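Local coordinates for N-acetylneuraminic acid (Sialic acid) synthetase (Leptospira borgpetersenii serovar Hardjo-bovis, PDB 6NCS), which probably acts as a sialic acid synthase, joining an amino sugar to phosphoenolpyruvate to form N-acylneuraminate or its 9-phosphate, with a manganese ion bound in the site, at residues R45-A50 with H231-D235; E122-S128 with L145-R151; C178-M184 with D209-G213; L218-A222 with E258-R263. All blocks are in the same frame, centred on the assembly; numbering follows the deposited sequence. Where two conformers were deposited one is given.

Contact 1 of 4, residues R45-A50 with H231-D235; sequences RMIDEA and HYTVD. With MN (manganese (II) ion), chain C.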
# COMPACT_ATOMS: atom_id res chain seq x y z
N ARG A 45 14.08 -21.37 -22.61
CA ARG A 45 13.47 -22.01 -21.45
C ARG A 45 12.91 -20.98 -20.48
O ARG A 45 11.85 -21.19 -19.87
CB ARG A 45 14.50 -22.89 -20.73
CG ARG A 45 14.01 -23.48 -19.43
CD ARG A 45 15.08 -24.32 -18.76
NE ARG A 45 14.66 -24.74 -17.43
CZ ARG A 45 15.49 -25.19 -16.49
NH1 ARG A 45 16.80 -25.26 -16.74
NH2 ARG A 45 15.02 -25.55 -15.31
N MET A 46 13.60 -19.85 -20.32
CA MET A 46 13.10 -18.81 -19.43
C MET A 46 11.77 -18.27 -19.93
O MET A 46 10.85 -18.02 -19.13
CB MET A 46 14.14 -17.68 -19.31
CG MET A 46 15.43 -18.12 -18.62
SD MET A 46 16.67 -16.80 -18.57
CE MET A 46 16.02 -15.78 -17.23
N ILE A 47 11.63 -18.13 -21.25
CA ILE A 47 10.35 -17.69 -21.82
C ILE A 47 9.25 -18.69 -21.51
O ILE A 47 8.16 -18.32 -21.05
CB ILE A 47 10.48 -17.48 -23.33
CG1 ILE A 47 11.44 -16.34 -23.68
CG2 ILE A 47 9.11 -17.22 -23.94
CD1 ILE A 47 11.77 -16.28 -25.18
N ASP A 48 9.51 -19.98 -21.79
CA ASP A 48 8.51 -21.01 -21.53
C ASP A 48 8.01 -20.96 -20.09
O ASP A 48 6.80 -20.98 -19.84
CB ASP A 48 9.09 -22.40 -21.80
CG ASP A 48 9.48 -22.62 -23.25
OD1 ASP A 48 9.11 -21.82 -24.12
OD2 ASP A 48 10.17 -23.63 -23.51
N GLU A 49 8.94 -20.89 -19.13
CA GLU A 49 8.53 -21.00 -17.74
C GLU A 49 7.93 -19.70 -17.21
O GLU A 49 7.10 -19.73 -16.29
CB GLU A 49 9.71 -21.48 -16.89
CG GLU A 49 10.19 -22.84 -17.38
CD GLU A 49 11.07 -23.59 -16.39
OE1 GLU A 49 11.00 -23.30 -15.18
OE2 GLU A 49 11.83 -24.48 -16.83
N ALA A 50 8.32 -18.56 -17.79
CA ALA A 50 7.67 -17.29 -17.45
C ALA A 50 6.25 -17.25 -17.97
O ALA A 50 5.35 -16.70 -17.32
CB ALA A 50 8.46 -16.11 -18.03
N HIS A 231 13.41 -9.18 -11.33
CA HIS A 231 14.41 -10.01 -11.99
C HIS A 231 14.05 -11.48 -11.84
O HIS A 231 13.42 -11.90 -10.86
CB HIS A 231 15.81 -9.76 -11.42
CG HIS A 231 16.42 -8.47 -11.88
ND1 HIS A 231 17.52 -8.42 -12.69
CD2 HIS A 231 16.07 -7.18 -11.64
CE1 HIS A 231 17.83 -7.16 -12.94
NE2 HIS A 231 16.97 -6.39 -12.31
N TYR A 232 14.48 -12.27 -12.82
CA TYR A 232 13.91 -13.59 -13.02
C TYR A 232 14.99 -14.56 -13.49
O TYR A 232 15.86 -14.21 -14.29
CB TYR A 232 12.74 -13.48 -14.02
CG TYR A 232 12.30 -14.78 -14.65
CD1 TYR A 232 11.79 -15.81 -13.87
CD2 TYR A 232 12.37 -14.96 -16.02
CE1 TYR A 232 11.39 -17.00 -14.45
CE2 TYR A 232 11.95 -16.14 -16.61
CZ TYR A 232 11.47 -17.16 -15.82
OH TYR A 232 11.06 -18.34 -16.40
N THR A 233 14.94 -15.78 -12.94
CA THR A 233 15.85 -16.86 -13.30
C THR A 233 15.06 -18.15 -13.28
O THR A 233 14.09 -18.28 -12.53
CB THR A 233 17.04 -16.95 -12.32
OG1 THR A 233 17.90 -18.04 -12.69
CG2 THR A 233 16.56 -17.17 -10.88
N VAL A 234 15.46 -19.12 -14.11
CA VAL A 234 14.82 -20.42 -13.97
C VAL A 234 15.42 -21.24 -12.84
O VAL A 234 14.81 -22.22 -12.41
CB VAL A 234 14.83 -21.27 -15.26
CG1 VAL A 234 14.02 -20.58 -16.35
CG2 VAL A 234 16.25 -21.58 -15.69
N ASP A 235 16.60 -20.85 -12.33
CA ASP A 235 17.30 -21.65 -11.33
C ASP A 235 18.43 -20.84 -10.71
O ASP A 235 19.45 -20.59 -11.36
CB ASP A 235 17.82 -22.93 -11.98
CG ASP A 235 18.41 -23.92 -10.99
OD1 ASP A 235 18.48 -23.63 -9.77
OD2 ASP A 235 18.81 -25.01 -11.44
MN MN C . 17.05 -4.24 -12.82
O HOH W 1 12.86 -24.08 -13.64
O HOH W 2 15.15 -4.45 -13.26
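Two residues of the loop 231-235, Tyr232 and Val234, reach toward one flank of the helical segment 45-50, with Thr233 between them turned away; their packing illustrates how a loop can be fitted to a helix by shape. The Tyr232 ring rests in the groove between the Met46 and Ala50 side chains, with CE2 at 3.8 Å from Met46 CB and equally 3.8 Å from Ala50 CB. At the tip the phenol finds a polar target: Tyr232 OH donates to Met46 O at 2.8 Å, a carbonyl already taken by Ala50 N within the helix. Val234 fills the next hollow, framed by Arg45, Met46 and Glu49. Its CG1 meets Met46 CG at 3.6 Å, and its CG2 lies over one face of the Arg45 guanidinium, 3.8 Å from CZ. Arg45 NE and Glu49 OE2 form a salt bridge of 2.9 Å, and water 1 links Glu49 OE1 to Val234 O, at 2.5 and 3.0 Å. Just upstream, His231 NE2 binds manganese at 2.2 Å, a site shared with His210. The arrangement is that of a closed TIM barrel, where the segment leaving the last barrel strand, 227-231, packs on the first barrel helix, 40-52.

Contact 2 of 4, residues E122-S128 with L145-R151; sequences EILKIAS and LIVILSR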
# COMPACT_ATOMS: atom_id res chain seq x y z
N GLU A 122 6.98 -3.54 -29.50
CA GLU A 122 6.03 -2.46 -29.30
C GLU A 122 6.29 -1.66 -28.04
O GLU A 122 5.69 -0.59 -27.87
CB GLU A 122 4.59 -2.99 -29.28
CG GLU A 122 4.10 -3.53 -30.63
CD GLU A 122 4.06 -2.46 -31.74
OE1 GLU A 122 3.96 -1.25 -31.42
OE2 GLU A 122 4.12 -2.84 -32.93
N ILE A 123 7.16 -2.15 -27.15
CA ILE A 123 7.51 -1.49 -25.89
C ILE A 123 9.02 -1.45 -25.77
O ILE A 123 9.70 -2.44 -26.07
CB ILE A 123 6.93 -2.24 -24.67
CG1 ILE A 123 5.42 -2.40 -24.76
CG2 ILE A 123 7.26 -1.48 -23.38
CD1 ILE A 123 4.84 -3.02 -23.50
N LEU A 124 9.54 -0.33 -25.28
CA LEU A 124 10.95 -0.19 -24.93
C LEU A 124 11.07 0.06 -23.43
O LEU A 124 10.32 0.85 -22.86
CB LEU A 124 11.61 0.97 -25.68
CG LEU A 124 11.62 0.95 -27.21
CD1 LEU A 124 12.06 2.32 -27.71
CD2 LEU A 124 12.57 -0.13 -27.71
N LYS A 125 12.03 -0.61 -22.79
CA LYS A 125 12.41 -0.27 -21.42
C LYS A 125 13.69 0.54 -21.46
O LYS A 125 14.61 0.21 -22.21
CB LYS A 125 12.63 -1.54 -20.59
CG LYS A 125 13.22 -1.29 -19.21
CD LYS A 125 12.20 -0.68 -18.29
CE LYS A 125 12.87 -0.16 -17.02
NZ LYS A 125 13.50 -1.25 -16.22
N ILE A 126 13.76 1.60 -20.65
CA ILE A 126 14.99 2.37 -20.49
C ILE A 126 15.45 2.20 -19.05
O ILE A 126 14.69 2.49 -18.11
CB ILE A 126 14.81 3.86 -20.83
CG1 ILE A 126 14.36 4.02 -22.28
CG2 ILE A 126 16.11 4.61 -20.59
CD1 ILE A 126 15.38 3.56 -23.30
N ALA A 127 16.70 1.76 -18.88
CA ALA A 127 17.26 1.42 -17.58
C ALA A 127 17.45 2.66 -16.72
O ALA A 127 17.57 3.78 -17.22
CB ALA A 127 18.60 0.71 -17.76
N SER A 128 17.49 2.44 -15.39
CA SER A 128 17.66 3.56 -14.47
C SER A 128 18.92 4.34 -14.77
O SER A 128 18.92 5.58 -14.74
CB SER A 128 17.69 3.06 -13.02
OG SER A 128 16.44 2.51 -12.63
N LEU A 145 7.18 4.23 -29.93
CA LEU A 145 6.80 3.04 -29.18
C LEU A 145 6.44 3.41 -27.74
O LEU A 145 6.72 4.51 -27.26
CB LEU A 145 7.95 2.03 -29.17
CG LEU A 145 8.49 1.62 -30.54
CD1 LEU A 145 9.60 0.58 -30.36
CD2 LEU A 145 7.36 1.08 -31.40
N ILE A 146 5.81 2.45 -27.05
CA ILE A 146 5.57 2.60 -25.62
C ILE A 146 6.90 2.55 -24.90
O ILE A 146 7.74 1.70 -25.20
CB ILE A 146 4.65 1.47 -25.11
CG1 ILE A 146 3.31 1.47 -25.85
CG2 ILE A 146 4.48 1.56 -23.59
CD1 ILE A 146 2.60 0.13 -25.74
N VAL A 147 7.11 3.46 -23.95
CA VAL A 147 8.38 3.56 -23.25
C VAL A 147 8.12 3.39 -21.76
O VAL A 147 7.28 4.09 -21.19
CB VAL A 147 9.09 4.89 -23.50
CG1 VAL A 147 10.39 4.93 -22.71
CG2 VAL A 147 9.36 5.09 -24.99
N ILE A 148 8.84 2.45 -21.15
CA ILE A 148 8.87 2.30 -19.70
C ILE A 148 10.24 2.78 -19.23
O ILE A 148 11.26 2.25 -19.67
CB ILE A 148 8.64 0.85 -19.27
CG1 ILE A 148 7.32 0.31 -19.84
CG2 ILE A 148 8.68 0.77 -17.76
CD1 ILE A 148 7.08 -1.18 -19.52
N LEU A 149 10.25 3.79 -18.37
CA LEU A 149 11.48 4.34 -17.80
C LEU A 149 11.51 4.05 -16.30
O LEU A 149 10.50 4.25 -15.63
CB LEU A 149 11.55 5.85 -18.03
CG LEU A 149 12.70 6.63 -17.40
CD1 LEU A 149 14.05 6.24 -18.03
CD2 LEU A 149 12.44 8.13 -17.53
N SER A 150 12.63 3.57 -15.80
CA SER A 150 12.86 3.42 -14.37
C SER A 150 13.69 4.60 -13.86
O SER A 150 14.55 5.11 -14.58
CB SER A 150 13.60 2.12 -14.05
OG SER A 150 12.73 1.00 -14.15
N ARG A 151 13.42 5.03 -12.62
CA ARG A 151 14.04 6.24 -12.10
C ARG A 151 15.03 5.99 -10.96
O ARG A 151 15.31 6.91 -10.18
CB ARG A 151 12.99 7.28 -11.67
CG ARG A 151 11.83 6.83 -10.73
CD ARG A 151 12.30 6.50 -9.30
NE ARG A 151 13.14 7.55 -8.69
CZ ARG A 151 12.97 8.01 -7.46
NH1 ARG A 151 12.00 7.52 -6.70
NH2 ARG A 151 13.77 8.95 -6.97
O HOH W 3 14.52 -1.04 -13.52
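Five backbone hydrogen bonds zip strands 123-126 and 146-150 together, passing from one to the other and back. Ile146 N donates to Glu122 O (3.2 Å), Leu124 N to Ile146 O (2.7 Å), Ile148 N to Leu124 O (2.8 Å), Ile126 N to Ile148 O (2.8 Å) and Ser150 N to Ile126 O (3.3 Å); the three in the middle are the shortest. CA-H...O contacts, such as Lys125 CA to Ile148 O at 3.3 Å, fill the gaps between them. Beyond the backbone, water 3 joins Lys125 NZ (2.9 Å) to Ser150 OG (2.8 Å), while the lysine also forms a salt bridge to Glu229 and a hydrogen bond to a bound citrate. The strands run parallel, their axes 4.6 Å apart and 20° from aligned, and helix 134-143 carries the chain from one to the other: this is the beta-alpha-beta unit from which a TIM barrel is built. Ile123, Lys125, Ile146 and Ile148 face the barrel interior, where Ile123 CG2 meets Ile148 CD1 at 3.9 Å and the aliphatic part of Lys125 touches Ile148, CD to CG2 at 3.8 Å. Leu124, Ile126, Val147 and Leu149 face outward; Ile126 CG2 lies 3.7 Å from Leu149 CD1, and both residues pack on Leu137 of the connecting helix. At the N-terminal end, Leu124 CG rests 3.8 Å from Leu145 CD1.

Contact 3 of 4, residues C178-M184 with D209-G213; sequences CVSSYPM and DHSKG. With MN (manganese (II) ion), chain C.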
# COMPACT_ATOMS: atom_id res chain seq x y z
N CYS A 178 12.07 2.89 -8.49
CA CYS A 178 13.17 1.94 -8.53
C CYS A 178 14.27 2.48 -7.63
O CYS A 178 14.41 3.69 -7.48
CB CYS A 178 13.69 1.76 -9.98
SG CYS A 178 14.99 0.53 -10.17
N VAL A 179 15.01 1.57 -7.00
CA VAL A 179 16.16 1.94 -6.19
C VAL A 179 17.36 1.15 -6.70
O VAL A 179 17.36 -0.09 -6.63
CB VAL A 179 15.93 1.66 -4.69
CG1 VAL A 179 17.17 2.03 -3.88
CG2 VAL A 179 14.71 2.41 -4.21
N SER A 180 18.36 1.86 -7.24
CA SER A 180 19.56 1.24 -7.81
C SER A 180 20.55 0.86 -6.72
O SER A 180 21.69 1.34 -6.66
CB SER A 180 20.20 2.18 -8.83
OG SER A 180 19.31 2.42 -9.91
N SER A 181 20.10 -0.05 -5.86
CA SER A 181 20.90 -0.64 -4.80
C SER A 181 20.90 -2.16 -4.98
O SER A 181 19.86 -2.76 -5.26
CB SER A 181 20.35 -0.25 -3.42
OG SER A 181 21.14 -0.77 -2.38
N TYR A 182 22.06 -2.79 -4.81
CA TYR A 182 22.22 -4.21 -5.15
C TYR A 182 22.91 -4.97 -4.04
O TYR A 182 24.13 -4.77 -3.82
CB TYR A 182 22.97 -4.34 -6.47
CG TYR A 182 22.21 -3.73 -7.63
CD1 TYR A 182 22.33 -2.38 -7.94
CD2 TYR A 182 21.35 -4.51 -8.41
CE1 TYR A 182 21.62 -1.82 -8.99
CE2 TYR A 182 20.65 -3.95 -9.47
CZ TYR A 182 20.78 -2.61 -9.75
OH TYR A 182 20.08 -2.05 -10.80
N PRO A 183 22.20 -5.83 -3.29
CA PRO A 183 20.74 -5.95 -3.37
C PRO A 183 20.06 -4.84 -2.58
O PRO A 183 20.69 -4.22 -1.71
CB PRO A 183 20.46 -7.32 -2.75
CG PRO A 183 21.58 -7.52 -1.79
CD PRO A 183 22.79 -6.82 -2.37
N MET A 184 18.79 -4.59 -2.86
CA MET A 184 18.08 -3.49 -2.21
C MET A 184 17.54 -3.96 -0.87
O MET A 184 16.82 -4.97 -0.80
CB MET A 184 16.95 -2.97 -3.10
CG MET A 184 16.33 -1.69 -2.56
SD MET A 184 14.67 -1.44 -3.16
CE MET A 184 13.85 -2.79 -2.31
N ASP A 209 11.83 -3.95 -8.98
CA ASP A 209 12.41 -4.47 -7.74
C ASP A 209 13.84 -4.96 -7.93
O ASP A 209 14.17 -5.59 -8.95
CB ASP A 209 11.58 -5.62 -7.17
CG ASP A 209 12.04 -6.02 -5.78
OD1 ASP A 209 11.93 -5.18 -4.86
OD2 ASP A 209 12.51 -7.15 -5.60
N HIS A 210 14.67 -4.72 -6.91
CA HIS A 210 16.01 -5.29 -6.85
C HIS A 210 16.28 -5.90 -5.48
O HIS A 210 17.42 -5.97 -5.02
CB HIS A 210 17.05 -4.23 -7.22
CG HIS A 210 16.93 -3.78 -8.63
ND1 HIS A 210 16.22 -2.65 -8.99
CD2 HIS A 210 17.34 -4.35 -9.79
CE1 HIS A 210 16.25 -2.51 -10.30
NE2 HIS A 210 16.91 -3.54 -10.81
N SER A 211 15.22 -6.36 -4.82
CA SER A 211 15.33 -7.05 -3.55
C SER A 211 15.51 -8.55 -3.77
O SER A 211 15.37 -9.07 -4.88
CB SER A 211 14.09 -6.82 -2.70
OG SER A 211 13.06 -7.68 -3.14
N LYS A 212 15.79 -9.25 -2.67
CA LYS A 212 15.98 -10.69 -2.69
C LYS A 212 14.68 -11.47 -2.47
O LYS A 212 14.73 -12.66 -2.14
CB LYS A 212 17.02 -11.10 -1.64
CG LYS A 212 18.44 -10.64 -1.97
CD LYS A 212 19.48 -11.27 -1.04
CE LYS A 212 19.35 -10.73 0.39
NZ LYS A 212 20.54 -11.06 1.24
N GLY A 213 13.52 -10.85 -2.65
CA GLY A 213 12.29 -11.60 -2.52
C GLY A 213 11.17 -10.96 -3.31
O GLY A 213 11.39 -10.08 -4.14
MN MN C . 17.05 -4.24 -12.82
O HOH W 4 14.28 -1.22 -6.80
O HOH W 5 16.79 -7.61 -0.25
O HOH W 2 15.15 -4.45 -13.26
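Metal ligands are commonly held by a shell of neighbours, and the segment 178-184 supplies one for His210, whose NE2 binds manganese at 2.1 Å. Cys178 comes first, its SG at the edge of the imidazole and 3.3 Å from CE1. At Val179 the support is indirect: water 4 accepts from Val179 N (2.9 Å) and from His210 ND1 (3.3 Å), so the nitrogen that does not bind metal is also engaged. Ser180 centres an inverse gamma turn closed by Ser181 N to Val179 O at 2.8 Å, and this turn swings the chain around the histidine. Tyr182 then offers its ring edge to the imidazole face in an offset edge-to-face pair, centroids 4.9 Å apart and planes at 60°, while its hydroxyl is hydrogen-bonded to a bound citrate. After a cis peptide bond, Pro183 CB touches Lys212 CG at 4.0 Å. Met184 completes the clasp: its N donates to His210 O at 2.9 Å, and water 5 bridges Met184 O (2.7 Å) to Lys212 N (3.1 Å). The two loops follow the adjacent barrel strands 173-178 and 205-209, and His210 shares the metal with His231 at the end of strand 227-231. Met184 packs further on Ile216 of helix 215-222, whereas Ser180 N reaches Glu277 of the second subunit.

Contact 4 of 4, residues L218-A222 with E258-R263; sequences LLAVA and ETERIR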
# COMPACT_ATOMS: atom_id res chain seq x y z
N LEU A 218 5.19 -6.96 -3.71
CA LEU A 218 3.78 -7.07 -3.31
C LEU A 218 3.35 -5.87 -2.48
O LEU A 218 2.24 -5.34 -2.67
CB LEU A 218 3.55 -8.37 -2.53
CG LEU A 218 3.73 -9.61 -3.44
CD1 LEU A 218 3.67 -10.87 -2.61
CD2 LEU A 218 2.63 -9.61 -4.49
N LEU A 219 4.19 -5.45 -1.54
CA LEU A 219 3.90 -4.21 -0.82
C LEU A 219 3.81 -3.03 -1.78
O LEU A 219 3.01 -2.12 -1.57
CB LEU A 219 4.95 -3.96 0.27
CG LEU A 219 4.91 -4.94 1.44
CD1 LEU A 219 6.11 -4.78 2.34
CD2 LEU A 219 3.61 -4.75 2.22
N ALA A 220 4.61 -3.05 -2.86
CA ALA A 220 4.54 -1.96 -3.82
C ALA A 220 3.19 -1.92 -4.52
O ALA A 220 2.64 -0.84 -4.75
CB ALA A 220 5.67 -2.08 -4.85
N VAL A 221 2.62 -3.09 -4.82
CA VAL A 221 1.25 -3.15 -5.35
C VAL A 221 0.27 -2.55 -4.36
O VAL A 221 -0.59 -1.75 -4.74
CB VAL A 221 0.86 -4.60 -5.70
CG1 VAL A 221 -0.61 -4.68 -6.08
CG2 VAL A 221 1.73 -5.13 -6.84
N ALA A 222 0.37 -2.92 -3.07
CA ALA A 222 -0.52 -2.32 -2.09
C ALA A 222 -0.33 -0.81 -1.99
O ALA A 222 -1.28 -0.08 -1.69
CB ALA A 222 -0.33 -2.96 -0.71
N GLU A 258 -0.43 -13.41 -6.08
CA GLU A 258 -0.57 -12.54 -4.92
C GLU A 258 -0.84 -11.11 -5.33
O GLU A 258 -1.58 -10.40 -4.65
CB GLU A 258 0.67 -12.64 -4.04
CG GLU A 258 0.73 -13.95 -3.23
CD GLU A 258 -0.34 -14.01 -2.13
OE1 GLU A 258 -0.09 -13.50 -1.02
OE2 GLU A 258 -1.42 -14.57 -2.38
N THR A 259 -0.29 -10.66 -6.46
CA THR A 259 -0.63 -9.34 -6.97
C THR A 259 -2.11 -9.24 -7.27
O THR A 259 -2.76 -8.24 -6.93
CB THR A 259 0.19 -9.03 -8.22
OG1 THR A 259 1.57 -8.88 -7.86
CG2 THR A 259 -0.29 -7.74 -8.84
N GLU A 260 -2.67 -10.27 -7.91
CA GLU A 260 -4.10 -10.27 -8.21
C GLU A 260 -4.91 -10.23 -6.92
O GLU A 260 -5.91 -9.51 -6.82
CB GLU A 260 -4.45 -11.49 -9.06
CG GLU A 260 -3.88 -11.39 -10.48
CD GLU A 260 -3.81 -12.73 -11.25
OE1 GLU A 260 -3.92 -13.82 -10.64
OE2 GLU A 260 -3.63 -12.67 -12.48
N ARG A 261 -4.47 -10.97 -5.91
CA ARG A 261 -5.20 -11.00 -4.65
C ARG A 261 -5.15 -9.65 -3.96
O ARG A 261 -6.17 -9.18 -3.45
CB ARG A 261 -4.64 -12.11 -3.75
CG ARG A 261 -5.40 -12.28 -2.45
CD ARG A 261 -4.92 -13.50 -1.68
NE ARG A 261 -3.61 -13.28 -1.08
CZ ARG A 261 -3.43 -12.74 0.12
NH1 ARG A 261 -4.48 -12.38 0.84
NH2 ARG A 261 -2.20 -12.56 0.60
N ILE A 262 -3.98 -9.00 -3.93
CA ILE A 262 -3.89 -7.68 -3.31
C ILE A 262 -4.71 -6.66 -4.10
O ILE A 262 -5.36 -5.78 -3.51
CB ILE A 262 -2.41 -7.25 -3.17
CG1 ILE A 262 -1.71 -8.13 -2.14
CG2 ILE A 262 -2.30 -5.78 -2.76
CD1 ILE A 262 -0.16 -8.01 -2.15
N ARG A 263 -4.73 -6.76 -5.42
CA ARG A 263 -5.56 -5.85 -6.20
C ARG A 263 -7.03 -5.99 -5.82
O ARG A 263 -7.75 -4.99 -5.73
CB ARG A 263 -5.39 -6.07 -7.70
CG ARG A 263 -4.45 -5.06 -8.35
CD ARG A 263 -4.93 -3.64 -8.09
NE ARG A 263 -4.09 -2.61 -8.70
CZ ARG A 263 -4.17 -2.21 -9.97
NH1 ARG A 263 -5.05 -2.78 -10.80
NH2 ARG A 263 -3.37 -1.26 -10.42
O HOH W 6 -1.72 -1.30 -7.15
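No direct hydrogen bond crosses between segments 218-222 and 258-263, which meet mainly through apolar side chains. Glu258 opens the interface with its aliphatic stem, CB lying 3.6 Å from Leu218 CD2, while its carboxylate turns to Arg261 in a salt bridge with OE1 2.8 Å from Arg261 NH2. Thr259 follows on the same flank: its CG2 touches Val221 CG2 at 3.9 Å, and its OG1, hydrogen-bonded to Leu255 O in its own helix, lies 3.6 Å from Leu218 CD2. Arg261 contributes outside the pair, through salt bridges to Glu186 and Glu215 of the second subunit. Ile262 is the central wedge. Its CD1 approaches Leu218 CB at 3.7 Å, and its CG2 reaches both Val221 CG1 (3.9 Å) and Ala222 CB (4.0 Å). Arg263, whose NH1 donates to Asn24 O, is linked through water 6, which donates to Val221 O (2.7 Å) and accepts from Arg263 NE (3.1 Å). The segment axes approach to 9.4 Å and diverge by 24°, as expected of neighbouring helices on the outside of a TIM barrel. Beneath them runs strand 227-231, on whose Ile228 Val221 packs, and Ala222 meets its own counterpart in the second subunit.

Overall arrangement
The four contacts sample different parts of one TIM barrel. Contact 2 lies deepest, its centre about 9 Å from the centre of the chain, and rests on backbone hydrogen bonding between strands; contact 4 belongs to the outer helical layer, only partly buried, and relies on apolar packing. Contact 3 joins two strand-end loops and contact 1 sets such a loop on a helix; both mix polar and apolar interactions. These two meet at the manganese, with His231 NE2 3.2 Å from His210 NE2, and contact 2 touches contact 3, Ser128 OG to Cys178 SG at 3.5 Å. Contact 4 touches none of the others, but like contact 3 borders the second subunit. Helix 249-266 also covers Tyr232.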